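Local coordinates for cytosol aminopeptidase (Staphylococcus aureus subsp. aureus, PDB 3KZW), which probably removes N-terminal amino acids from peptides, with metal ions at its active site as in other leucine aminopeptidases, at residues S76-Y82 against L95-G101; Q154-Y160 against Y494-K498; D238-L242 against K260-V264; F247-V253 against L370-D374. All blocks are in the same frame, centred on the assembly; numbering follows the deposited sequence.

Contact 1. Residues S76-Y82 against L95-G101; sequences SKVGKIY and LITVGLG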
loop_
_atom_site.group_PDB
_atom_site.type_symbol
_atom_site.label_atom_id
_atom_site.label_comp_id
_atom_site.label_asym_id
_atom_site.label_seq_id
_atom_site.Cartn_x
_atom_site.Cartn_y
_atom_site.Cartn_z
ATOM N N SER A 76 49.433 0.929 13.464
ATOM C CA SER A 76 48.868 1.813 14.471
ATOM C C SER A 76 47.398 2.177 14.251
ATOM O O SER A 76 46.799 2.847 15.093
ATOM C CB SER A 76 49.704 3.087 14.569
ATOM O OG SER A 76 49.685 3.803 13.349
ATOM N N LYS A 77 46.819 1.741 13.133
ATOM C CA LYS A 77 45.427 2.057 12.813
ATOM C C LYS A 77 44.513 1.725 13.995
ATOM O O LYS A 77 44.546 0.613 14.517
ATOM C CB LYS A 77 44.981 1.324 11.544
ATOM C CG LYS A 77 43.716 1.875 10.905
ATOM C CD LYS A 77 43.347 1.089 9.651
ATOM C CE LYS A 77 42.071 1.620 8.990
ATOM N NZ LYS A 77 40.848 1.345 9.800
ATOM N N VAL A 78 43.716 2.707 14.416
ATOM C CA VAL A 78 42.882 2.603 15.619
ATOM C C VAL A 78 42.033 1.331 15.651
ATOM O O VAL A 78 41.164 1.124 14.798
ATOM C CB VAL A 78 41.965 3.847 15.796
ATOM C CG1 VAL A 78 41.145 3.739 17.078
ATOM C CG2 VAL A 78 42.789 5.126 15.805
ATOM N N GLY A 79 42.308 0.483 16.639
ATOM C CA GLY A 79 41.517 -0.718 16.886
ATOM C C GLY A 79 41.811 -1.907 15.990
ATOM O O GLY A 79 41.107 -2.918 16.056
ATOM N N LYS A 80 42.841 -1.798 15.154
ATOM C CA LYS A 80 43.216 -2.896 14.257
ATOM C C LYS A 80 44.157 -3.876 14.947
ATOM O O LYS A 80 45.121 -3.473 15.600
ATOM C CB LYS A 80 43.847 -2.373 12.963
ATOM C CG LYS A 80 44.002 -3.439 11.888
ATOM C CD LYS A 80 44.511 -2.859 10.585
ATOM C CE LYS A 80 44.723 -3.950 9.541
ATOM N NZ LYS A 80 45.599 -3.487 8.418
ATOM N N ILE A 81 43.865 -5.164 14.794
ATOM C CA ILE A 81 44.635 -6.221 15.437
ATOM C C ILE A 81 45.712 -6.761 14.499
ATOM O O ILE A 81 45.427 -7.134 13.361
ATOM C CB ILE A 81 43.717 -7.379 15.941
ATOM C CG1 ILE A 81 42.594 -6.849 16.847
ATOM C CG2 ILE A 81 44.527 -8.464 16.651
ATOM C CD1 ILE A 81 43.050 -6.211 18.156
ATOM N N TYR A 82 46.952 -6.778 14.987
ATOM C CA TYR A 82 48.072 -7.403 14.288
ATOM C C TYR A 82 48.677 -8.470 15.186
ATOM O O TYR A 82 48.832 -8.255 16.387
ATOM C CB TYR A 82 49.162 -6.382 13.963
ATOM C CG TYR A 82 48.747 -5.234 13.073
ATOM C CD1 TYR A 82 48.142 -4.092 13.608
ATOM C CD2 TYR A 82 48.992 -5.271 11.701
ATOM C CE1 TYR A 82 47.767 -3.028 12.793
ATOM C CE2 TYR A 82 48.626 -4.210 10.874
ATOM C CZ TYR A 82 48.015 -3.093 11.428
ATOM O OH TYR A 82 47.653 -2.040 10.617
ATOM N N LEU A 95 52.898 -12.358 19.824
ATOM C CA LEU A 95 52.643 -10.941 20.047
ATOM C C LEU A 95 51.302 -10.522 19.459
ATOM O O LEU A 95 51.026 -10.780 18.288
ATOM C CB LEU A 95 53.777 -10.089 19.466
ATOM C CG LEU A 95 53.685 -8.562 19.587
ATOM C CD1 LEU A 95 53.565 -8.127 21.038
ATOM C CD2 LEU A 95 54.882 -7.898 18.925
ATOM N N ILE A 96 50.478 -9.883 20.285
ATOM C CA ILE A 96 49.197 -9.341 19.850
ATOM C C ILE A 96 49.226 -7.818 19.943
ATOM O O ILE A 96 49.428 -7.245 21.017
ATOM C CB ILE A 96 48.013 -9.926 20.651
ATOM C CG1 ILE A 96 47.935 -11.443 20.445
ATOM C CG2 ILE A 96 46.693 -9.265 20.230
ATOM C CD1 ILE A 96 47.059 -12.166 21.441
ATOM N N THR A 97 49.024 -7.179 18.797
ATOM C CA THR A 97 49.109 -5.734 18.666
ATOM C C THR A 97 47.740 -5.142 18.358
ATOM O O THR A 97 47.016 -5.649 17.500
ATOM C CB THR A 97 50.140 -5.366 17.571
ATOM O OG1 THR A 97 51.443 -5.287 18.162
ATOM C CG2 THR A 97 49.814 -4.040 16.892
ATOM N N VAL A 98 47.384 -4.082 19.083
ATOM C CA VAL A 98 46.202 -3.284 18.763
ATOM C C VAL A 98 46.610 -1.825 18.535
ATOM O O VAL A 98 47.314 -1.234 19.353
ATOM C CB VAL A 98 45.075 -3.427 19.835
ATOM C CG1 VAL A 98 45.559 -3.018 21.223
ATOM C CG2 VAL A 98 43.829 -2.643 19.435
ATOM N N GLY A 99 46.183 -1.265 17.407
ATOM C CA GLY A 99 46.514 0.109 17.045
ATOM C C GLY A 99 45.847 1.142 17.934
ATOM O O GLY A 99 44.702 0.965 18.359
ATOM N N LEU A 100 46.573 2.223 18.211
ATOM C CA LEU A 100 46.072 3.297 19.070
ATOM C C LEU A 100 45.882 4.603 18.307
ATOM O O LEU A 100 45.244 5.529 18.809
ATOM C CB LEU A 100 47.012 3.524 20.255
ATOM C CG LEU A 100 47.510 2.321 21.063
ATOM C CD1 LEU A 100 48.642 2.755 21.970
ATOM C CD2 LEU A 100 46.396 1.671 21.870
ATOM N N GLY A 101 46.435 4.666 17.097
ATOM C CA GLY A 101 46.398 5.876 16.279
ATOM C C GLY A 101 47.284 6.959 16.855
ATOM O O GLY A 101 48.245 6.670 17.567
#
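Ile-81 meets Val-98 through two torsions of the isoleucine: CG1 stands opposite the carbonyl carbon (chi1 -54°), and a second bend (chi2 -64°) carries CD1 across to Val-98, 3.8 Å from CB of that residue. Val-98 offers the methyl that lies opposite its own nitrogen, CG2, to the same CD1 and also to the CA of Gly-79. This is the antiparallel beta hairpin of strands 81-88 and 91-101 in the N-terminal domain. The other face of the pairing is made by Tyr-82 and Thr-97, where Thr-97 CG2 sits 3.7 Å from Tyr-82 CD1, with the two side chains crossing at a slant. Their backbones form a hydrogen-bonded pair, Tyr-82 N to Thr-97 O at 2.8 Å and the return bond from Thr-97 N to Tyr-82 O at 2.6 Å. Ile-81 with Val-98 is the adjoining non-hydrogen-bonded pair, and Gly-99 N continues the ladder to Lys-80 O at 3.0 Å. Beyond it the chain 77-80 makes a type II turn with Gly-79 at its third position. That turn presents Gly-79 N to Gly-99 O, 3.0 Å away and nearly straight at 176°, although the donor lies well above the carbonyl plane. Strand 39-45 pairs with the far edge of 91-101, and Tyr-121 of helix 108-124 touches Ile-81. Where Ser-76 meets Gly-101, Gly-101 N donates to Ser-76 O at 2.7 Å in a bent bond, and Val-78 CG2 rests against Gly-101 CA at 3.7 Å.

Contact 2. Residues Q154-Y160 against Y494-K498; sequences QSERATY and YNGPK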
loop_
_atom_site.group_PDB
_atom_site.type_symbol
_atom_site.label_atom_id
_atom_site.label_comp_id
_atom_site.label_asym_id
_atom_site.label_seq_id
_atom_site.Cartn_x
_atom_site.Cartn_y
_atom_site.Cartn_z
ATOM N N GLN A 154 34.676 -2.643 28.512
ATOM C CA GLN A 154 34.775 -3.433 27.286
ATOM C C GLN A 154 35.132 -4.899 27.523
ATOM O O GLN A 154 34.826 -5.752 26.692
ATOM C CB GLN A 154 35.762 -2.798 26.297
ATOM C CG GLN A 154 35.369 -1.411 25.791
ATOM C CD GLN A 154 34.042 -1.393 25.059
ATOM O OE1 GLN A 154 32.978 -1.483 25.672
ATOM N NE2 GLN A 154 34.097 -1.256 23.740
ATOM N N SER A 155 35.767 -5.190 28.656
ATOM C CA SER A 155 36.105 -6.570 29.014
ATOM C C SER A 155 34.849 -7.420 29.211
ATOM O O SER A 155 34.898 -8.646 29.106
ATOM C CB SER A 155 36.989 -6.612 30.265
ATOM O OG SER A 155 36.260 -6.252 31.424
ATOM N N GLU A 156 33.729 -6.757 29.490
ATOM C CA GLU A 156 32.444 -7.426 29.663
ATOM C C GLU A 156 31.478 -7.116 28.521
ATOM O O GLU A 156 30.823 -8.018 27.998
ATOM C CB GLU A 156 31.809 -7.041 31.004
ATOM C CG GLU A 156 32.566 -7.535 32.234
ATOM C CD GLU A 156 32.429 -9.037 32.466
ATOM O OE1 GLU A 156 31.488 -9.657 31.919
ATOM O OE2 GLU A 156 33.266 -9.598 33.207
ATOM N N ARG A 157 31.404 -5.843 28.136
ATOM C CA ARG A 157 30.429 -5.389 27.143
ATOM C C ARG A 157 30.723 -5.885 25.725
ATOM O O ARG A 157 29.809 -6.319 25.019
ATOM C CB ARG A 157 30.283 -3.863 27.164
ATOM C CG ARG A 157 29.164 -3.359 26.259
ATOM C CD ARG A 157 28.817 -1.903 26.474
ATOM N NE ARG A 157 29.916 -1.013 26.116
ATOM C CZ ARG A 157 29.763 0.247 25.715
ATOM N NH1 ARG A 157 28.545 0.777 25.596
ATOM N NH2 ARG A 157 30.834 0.979 25.423
ATOM N N ALA A 158 31.988 -5.822 25.317
ATOM C CA ALA A 158 32.383 -6.203 23.961
ATOM C C ALA A 158 32.354 -7.715 23.741
ATOM O O ALA A 158 32.180 -8.180 22.614
ATOM C CB ALA A 158 33.758 -5.651 23.634
ATOM N N THR A 159 32.517 -8.470 24.826
ATOM C CA THR A 159 32.614 -9.928 24.759
ATOM C C THR A 159 31.288 -10.625 25.068
ATOM O O THR A 159 31.240 -11.849 25.209
ATOM C CB THR A 159 33.691 -10.452 25.722
ATOM O OG1 THR A 159 33.351 -10.078 27.062
ATOM C CG2 THR A 159 35.053 -9.879 25.368
ATOM N N TYR A 160 30.219 -9.841 25.170
ATOM C CA TYR A 160 28.897 -10.355 25.510
ATOM C C TYR A 160 28.353 -11.292 24.434
ATOM O O TYR A 160 28.524 -11.049 23.238
ATOM C CB TYR A 160 27.926 -9.192 25.749
ATOM C CG TYR A 160 26.486 -9.597 25.983
ATOM C CD1 TYR A 160 26.061 -10.037 27.234
ATOM C CD2 TYR A 160 25.547 -9.531 24.954
ATOM C CE1 TYR A 160 24.740 -10.407 27.455
ATOM C CE2 TYR A 160 24.223 -9.901 25.164
ATOM C CZ TYR A 160 23.828 -10.337 26.415
ATOM O OH TYR A 160 22.521 -10.700 26.629
ATOM N N TYR A 494 32.449 -2.860 18.054
ATOM C CA TYR A 494 33.349 -2.896 19.206
ATOM C C TYR A 494 32.598 -2.890 20.543
ATOM O O TYR A 494 33.181 -3.171 21.589
ATOM C CB TYR A 494 34.347 -1.729 19.147
ATOM C CG TYR A 494 33.712 -0.358 18.980
ATOM C CD1 TYR A 494 33.140 0.308 20.065
ATOM C CD2 TYR A 494 33.696 0.276 17.738
ATOM C CE1 TYR A 494 32.557 1.558 19.917
ATOM C CE2 TYR A 494 33.118 1.531 17.579
ATOM C CZ TYR A 494 32.551 2.166 18.675
ATOM O OH TYR A 494 31.974 3.409 18.534
ATOM N N ASN A 495 31.307 -2.564 20.499
ATOM C CA ASN A 495 30.466 -2.531 21.695
ATOM C C ASN A 495 29.699 -3.825 21.953
ATOM O O ASN A 495 28.984 -3.935 22.948
ATOM C CB ASN A 495 29.502 -1.342 21.644
ATOM C CG ASN A 495 30.136 -0.053 22.136
ATOM O OD1 ASN A 495 31.191 -0.060 22.776
ATOM N ND2 ASN A 495 29.487 1.066 21.845
ATOM N N GLY A 496 29.856 -4.799 21.060
ATOM C CA GLY A 496 29.198 -6.095 21.205
ATOM C C GLY A 496 28.403 -6.510 19.980
ATOM O O GLY A 496 28.430 -5.819 18.958
ATOM N N PRO A 497 27.676 -7.641 20.080
ATOM C CA PRO A 497 26.918 -8.190 18.956
ATOM C C PRO A 497 25.599 -7.456 18.699
ATOM O O PRO A 497 25.265 -6.511 19.420
ATOM C CB PRO A 497 26.650 -9.631 19.398
ATOM C CG PRO A 497 26.595 -9.565 20.873
ATOM C CD PRO A 497 27.522 -8.459 21.297
ATOM N N LYS A 498 24.872 -7.894 17.669
ATOM C CA LYS A 498 23.527 -7.402 17.370
ATOM C C LYS A 498 22.608 -7.535 18.574
ATOM O O LYS A 498 22.766 -8.442 19.393
ATOM C CB LYS A 498 22.909 -8.202 16.224
ATOM C CG LYS A 498 23.450 -7.894 14.841
ATOM C CD LYS A 498 22.604 -8.577 13.770
ATOM C CE LYS A 498 22.916 -10.063 13.666
ATOM N NZ LYS A 498 21.941 -10.778 12.791
#
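OE1 of Gln-154 is gripped by two nitrogens of Arg-157, while the same amide turns NE2 across the contact to Asn-495. The arginine approaches side-on, with NE 3.1 Å and NH2 3.3 Å from Gln-154 OE1; that oxygen lies at the edge of the guanidinium, in its plane. NE comes in the plane of the Gln-154 carbonyl and NH2 from above it, so the pair of bonds should limit rotation of both groups. A bend at chi2 of Gln-154 (-60°) brings its NE2 within 3.3 Å of Asn-495 OD1, a hydrogen bond lying in the Asn-495 carbonyl plane; the two amide planes are 88° apart. Gln-154 NE2 also bonds to Leu-112 O. Asn-495 lies over one face of the Arg-157 guanidinium, with CG 3.5 Å above the plane near its rim and the planes inclined by 40°. Further along, Pro-497 CG lies at the edge of the Tyr-160 ring, 4.2 Å from CD2 of that residue. Arg-204 of helix 188-208 donates to both Arg-157 O and Asn-495 O, which face each other across the contact. The join brings the C-terminal end of helix 144-157, in the N-terminal domain, against a loop of the catalytic domain between strands 488-489 and 499-500, with helices 108-124 and 188-208 packed beside it.

Contact 3. Residues D238-L242 against K260-V264; sequences DYDTL and KPRLV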
loop_
_atom_site.group_PDB
_atom_site.type_symbol
_atom_site.label_atom_id
_atom_site.label_comp_id
_atom_site.label_asym_id
_atom_site.label_seq_id
_atom_site.Cartn_x
_atom_site.Cartn_y
_atom_site.Cartn_z
ATOM N N ASP A 238 0.937 -7.057 42.147
ATOM C CA ASP A 238 0.273 -8.004 41.244
ATOM C C ASP A 238 -1.012 -7.434 40.638
ATOM O O ASP A 238 -1.439 -6.335 40.992
ATOM C CB ASP A 238 0.047 -9.374 41.914
ATOM C CG ASP A 238 -1.049 -9.358 42.979
ATOM O OD1 ASP A 238 -1.653 -8.299 43.242
ATOM O OD2 ASP A 238 -1.311 -10.433 43.561
ATOM N N TYR A 239 -1.619 -8.189 39.726
ATOM C CA TYR A 239 -2.741 -7.702 38.919
ATOM C C TYR A 239 -3.941 -7.179 39.717
ATOM O O TYR A 239 -4.440 -6.092 39.433
ATOM C CB TYR A 239 -3.182 -8.766 37.901
ATOM C CG TYR A 239 -4.225 -8.292 36.908
ATOM C CD1 TYR A 239 -4.026 -7.133 36.154
ATOM C CD2 TYR A 239 -5.401 -9.012 36.708
ATOM C CE1 TYR A 239 -4.980 -6.695 35.241
ATOM C CE2 TYR A 239 -6.359 -8.584 35.795
ATOM C CZ TYR A 239 -6.142 -7.426 35.065
ATOM O OH TYR A 239 -7.083 -6.996 34.159
ATOM N N ASP A 240 -4.407 -7.940 40.704
ATOM C CA ASP A 240 -5.590 -7.522 41.472
ATOM C C ASP A 240 -5.319 -6.391 42.472
ATOM O O ASP A 240 -6.248 -5.695 42.886
ATOM C CB ASP A 240 -6.344 -8.703 42.120
ATOM C CG ASP A 240 -5.437 -9.882 42.474
ATOM O OD1 ASP A 240 -4.692 -10.369 41.589
ATOM O OD2 ASP A 240 -5.500 -10.341 43.638
ATOM N N THR A 241 -4.052 -6.201 42.840
ATOM C CA THR A 241 -3.661 -5.072 43.684
ATOM C C THR A 241 -3.632 -3.790 42.856
ATOM O O THR A 241 -4.205 -2.776 43.261
ATOM C CB THR A 241 -2.285 -5.285 44.360
ATOM O OG1 THR A 241 -2.272 -6.543 45.038
ATOM C CG2 THR A 241 -1.996 -4.180 45.369
ATOM N N LEU A 242 -2.979 -3.847 41.693
ATOM C CA LEU A 242 -2.801 -2.658 40.852
ATOM C C LEU A 242 -4.109 -2.134 40.258
ATOM O O LEU A 242 -4.225 -0.943 39.990
ATOM C CB LEU A 242 -1.718 -2.869 39.776
ATOM C CG LEU A 242 -1.885 -3.810 38.580
ATOM C CD1 LEU A 242 -2.603 -3.119 37.432
ATOM C CD2 LEU A 242 -0.521 -4.281 38.123
ATOM N N LYS A 260 -0.913 -11.287 32.925
ATOM C CA LYS A 260 -1.377 -9.970 33.365
ATOM C C LYS A 260 -0.235 -9.039 33.796
ATOM O O LYS A 260 0.834 -9.517 34.186
ATOM C CB LYS A 260 -2.397 -10.121 34.499
ATOM C CG LYS A 260 -3.575 -11.040 34.183
ATOM C CD LYS A 260 -4.452 -10.499 33.060
ATOM C CE LYS A 260 -5.463 -11.543 32.623
ATOM N NZ LYS A 260 -6.128 -11.162 31.354
ATOM N N PRO A 261 -0.463 -7.708 33.729
ATOM C CA PRO A 261 0.562 -6.705 34.035
ATOM C C PRO A 261 1.076 -6.727 35.478
ATOM O O PRO A 261 0.436 -7.298 36.365
ATOM C CB PRO A 261 -0.149 -5.374 33.749
ATOM C CG PRO A 261 -1.592 -5.682 33.833
ATOM C CD PRO A 261 -1.721 -7.068 33.299
ATOM N N ARG A 262 2.237 -6.110 35.687
ATOM C CA ARG A 262 2.848 -5.976 37.007
ATOM C C ARG A 262 3.435 -4.578 37.150
ATOM O O ARG A 262 3.827 -3.957 36.154
ATOM C CB ARG A 262 3.965 -7.009 37.202
ATOM C CG ARG A 262 3.529 -8.471 37.211
ATOM C CD ARG A 262 2.818 -8.841 38.499
ATOM N NE ARG A 262 2.581 -10.279 38.597
ATOM C CZ ARG A 262 1.511 -10.907 38.116
ATOM N NH1 ARG A 262 0.558 -10.234 37.487
ATOM N NH2 ARG A 262 1.394 -12.216 38.262
ATOM N N LEU A 263 3.481 -4.081 38.386
ATOM C CA LEU A 263 4.238 -2.869 38.691
ATOM C C LEU A 263 5.354 -3.207 39.668
ATOM O O LEU A 263 5.100 -3.729 40.755
ATOM C CB LEU A 263 3.344 -1.766 39.263
ATOM C CG LEU A 263 4.028 -0.398 39.388
ATOM C CD1 LEU A 263 3.817 0.436 38.135
ATOM C CD2 LEU A 263 3.526 0.346 40.603
ATOM N N VAL A 264 6.587 -2.908 39.267
ATOM C CA VAL A 264 7.762 -3.215 40.077
ATOM C C VAL A 264 8.370 -1.932 40.637
ATOM O O VAL A 264 8.723 -1.023 39.882
ATOM C CB VAL A 264 8.825 -4.007 39.269
ATOM C CG1 VAL A 264 9.991 -4.414 40.158
ATOM C CG2 VAL A 264 8.202 -5.235 38.626
#
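Tyr-239 reaches Lys-260 by turning CG away from its own backbone nitrogen (chi1 -173°), which lays the ring over the lysine chain. The two residues belong to an alpha/beta unit of the catalytic domain: helix 239-244 follows strand 233-237, and the chain returns through helix 248-254 to strand 262-269, antiparallel to 233-237. Lys-260 CB is 3.9 Å from the centroid of the Tyr-239 ring and 25° off the ring normal, evidence for a CH-pi contact over one face. A bend at chi2 (-65°) then leads the lysine along that ring, with CD 3.8 Å from Tyr-239 CE2, before NZ turns to Ser-257 O. Pro-261 approaches the Tyr-239 ring obliquely, its CG 3.7 Å from Tyr-239 CD1. Leu-242 lowers CD2 onto the backbone just before the strand, 3.6 Å from Pro-261 O. Asp-238 is the N-cap of the helix: its OD1 accepts from Thr-241 N and Thr-241 OG1, which approach from opposite faces of the carboxylate plane. That carboxylate makes no salt bridge to Arg-262, since OD2 of Asp-238 stays 6.2 Å from NH2 of Arg-262. The arginine instead sets its CD 3.8 Å from Asp-238 CA and brings one guanidinium face over Asp-238 CB. Its NH1 donates to Pro-261 O at 3.1 Å, with that oxygen in the guanidinium plane.

Contact 4. Residues F247-V253 against L370-D374; sequences FGLLQAV and LVLAD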
loop_
_atom_site.group_PDB
_atom_site.type_symbol
_atom_site.label_atom_id
_atom_site.label_comp_id
_atom_site.label_asym_id
_atom_site.label_seq_id
_atom_site.Cartn_x
_atom_site.Cartn_y
_atom_site.Cartn_z
ATOM N N PHE A 247 -4.696 1.686 38.986
ATOM C CA PHE A 247 -3.760 1.764 37.861
ATOM C C PHE A 247 -4.484 1.453 36.551
ATOM O O PHE A 247 -4.184 0.465 35.878
ATOM C CB PHE A 247 -2.586 0.802 38.067
ATOM C CG PHE A 247 -1.575 1.276 39.071
ATOM C CD1 PHE A 247 -1.763 1.058 40.434
ATOM C CD2 PHE A 247 -0.422 1.930 38.651
ATOM C CE1 PHE A 247 -0.823 1.490 41.367
ATOM C CE2 PHE A 247 0.524 2.367 39.571
ATOM C CZ PHE A 247 0.324 2.147 40.933
ATOM N N GLY A 248 -5.433 2.317 36.198
ATOM C CA GLY A 248 -6.352 2.087 35.083
ATOM C C GLY A 248 -5.728 1.920 33.712
ATOM O O GLY A 248 -6.167 1.070 32.933
ATOM N N LEU A 249 -4.710 2.726 33.415
ATOM C CA LEU A 249 -4.049 2.685 32.114
ATOM C C LEU A 249 -3.188 1.436 31.946
ATOM O O LEU A 249 -3.206 0.809 30.887
ATOM C CB LEU A 249 -3.219 3.950 31.878
ATOM C CG LEU A 249 -3.938 5.306 31.871
ATOM C CD1 LEU A 249 -2.957 6.415 31.547
ATOM C CD2 LEU A 249 -5.106 5.334 30.895
ATOM N N LEU A 250 -2.446 1.077 32.993
ATOM C CA LEU A 250 -1.640 -0.144 32.996
ATOM C C LEU A 250 -2.524 -1.387 32.887
ATOM O O LEU A 250 -2.162 -2.356 32.216
ATOM C CB LEU A 250 -0.751 -0.207 34.246
ATOM C CG LEU A 250 0.156 -1.423 34.490
ATOM C CD1 LEU A 250 1.083 -1.712 33.309
ATOM C CD2 LEU A 250 0.961 -1.230 35.761
ATOM N N GLN A 251 -3.682 -1.344 33.548
ATOM C CA GLN A 251 -4.689 -2.403 33.458
ATOM C C GLN A 251 -5.204 -2.536 32.027
ATOM O O GLN A 251 -5.264 -3.640 31.484
ATOM C CB GLN A 251 -5.852 -2.119 34.412
ATOM C CG GLN A 251 -7.022 -3.087 34.278
ATOM C CD GLN A 251 -8.296 -2.575 34.922
ATOM O OE1 GLN A 251 -8.470 -1.374 35.122
ATOM N NE2 GLN A 251 -9.199 -3.490 35.245
ATOM N N ALA A 252 -5.558 -1.401 31.428
ATOM C CA ALA A 252 -6.097 -1.346 30.071
ATOM C C ALA A 252 -5.163 -1.957 29.026
ATOM O O ALA A 252 -5.610 -2.690 28.148
ATOM C CB ALA A 252 -6.433 0.092 29.702
ATOM N N VAL A 253 -3.872 -1.653 29.138
ATOM C CA VAL A 253 -2.868 -2.122 28.189
ATOM C C VAL A 253 -2.624 -3.627 28.310
ATOM O O VAL A 253 -2.499 -4.322 27.300
ATOM C CB VAL A 253 -1.539 -1.338 28.348
ATOM C CG1 VAL A 253 -0.436 -1.930 27.477
ATOM C CG2 VAL A 253 -1.744 0.129 27.998
ATOM N N LEU A 370 0.883 5.239 27.773
ATOM C CA LEU A 370 -0.184 4.916 28.719
ATOM C C LEU A 370 0.362 4.304 30.006
ATOM O O LEU A 370 0.007 4.748 31.098
ATOM C CB LEU A 370 -1.222 3.987 28.081
ATOM C CG LEU A 370 -2.060 4.539 26.921
ATOM C CD1 LEU A 370 -2.816 3.415 26.236
ATOM C CD2 LEU A 370 -3.022 5.635 27.377
ATOM N N VAL A 371 1.226 3.300 29.877
ATOM C CA VAL A 371 1.808 2.648 31.051
ATOM C C VAL A 371 2.796 3.558 31.785
ATOM O O VAL A 371 2.917 3.484 33.008
ATOM C CB VAL A 371 2.448 1.264 30.731
ATOM C CG1 VAL A 371 1.414 0.323 30.123
ATOM C CG2 VAL A 371 3.670 1.392 29.825
ATOM N N LEU A 372 3.485 4.418 31.034
ATOM C CA LEU A 372 4.405 5.392 31.613
ATOM C C LEU A 372 3.649 6.433 32.424
ATOM O O LEU A 372 4.115 6.856 33.480
ATOM C CB LEU A 372 5.236 6.080 30.525
ATOM C CG LEU A 372 6.384 5.298 29.880
ATOM C CD1 LEU A 372 6.818 5.978 28.593
ATOM C CD2 LEU A 372 7.569 5.135 30.832
ATOM N N ALA A 373 2.482 6.834 31.925
ATOM C CA ALA A 373 1.637 7.819 32.596
ATOM C C ALA A 373 1.285 7.400 34.025
ATOM O O ALA A 373 1.411 8.197 34.958
ATOM C CB ALA A 373 0.378 8.067 31.787
ATOM N N ASP A 374 0.850 6.148 34.186
ATOM C CA ASP A 374 0.520 5.600 35.500
ATOM C C ASP A 374 1.763 5.461 36.373
ATOM O O ASP A 374 1.717 5.722 37.576
ATOM C CB ASP A 374 -0.191 4.247 35.365
ATOM C CG ASP A 374 -1.705 4.383 35.194
ATOM O OD1 ASP A 374 -2.233 5.517 35.221
ATOM O OD2 ASP A 374 -2.375 3.341 35.040
#
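Asp-374 points its carboxylate at the first turn of helix 248-254, and OD2 does the gripping: Leu-250 N donates to it at 3.1 Å from above the carboxylate plane, and Leu-249 N at 2.9 Å in a weak, bent bond. The other oxygen, OD1, accepts from Leu-354 N, so both carboxylate oxygens have backbone N-H partners. Phe-247 stands across it, ring and carboxylate planes 86° apart, with Phe-247 CD2 4.0 Å from Asp-374 CB. The two helices run roughly antiparallel: the axes of 248-253 and 370-374 come within 7.8 Å, with 151° between their N-to-C directions, and the second helix, 368-380, begins within the NTDAEGRL signature of this peptidase family. A side chain of one helix thus accepts from backbone N-H groups in the first turn of the other, which would probably favour a negative carboxylate. Leu-249 and Leu-370 cross at about a right angle, while CD1 of Leu-249 packs on Ala-373 CB at 3.7 Å. Val-371 CG1, set opposite its own carbonyl carbon (chi1 -58°), fits between Leu-250 CD1 and Val-253 CG2, 3.8 Å from each. Ile-285 of strand 278-285 touches both Val-253 and Val-371.

In the fold
Contacts 3 and 4 adjoin in the catalytic domain, their centres 11 Å apart: Leu-242 O is 2.9 Å from Phe-247 N, a probable hydrogen bond, and Leu-263 packs on Phe-247. Contact 1 lies in the N-terminal domain, its centre about 52 Å from that of contact 3. Contact 2 joins the two domains and closes a loop in which contacts 3 and 4 are nested. The helix of contact 4 begins in the NTDAEGRL signature, which carries metal ligands in relatives, so this contact probably lies beside the active site. A sodium ion lies about 11 Å from the Ala-373 side chain, but the observed sodium ligands, Thr-470, Gly-474, Gly-485 and Thr-488, lie outside all four contacts.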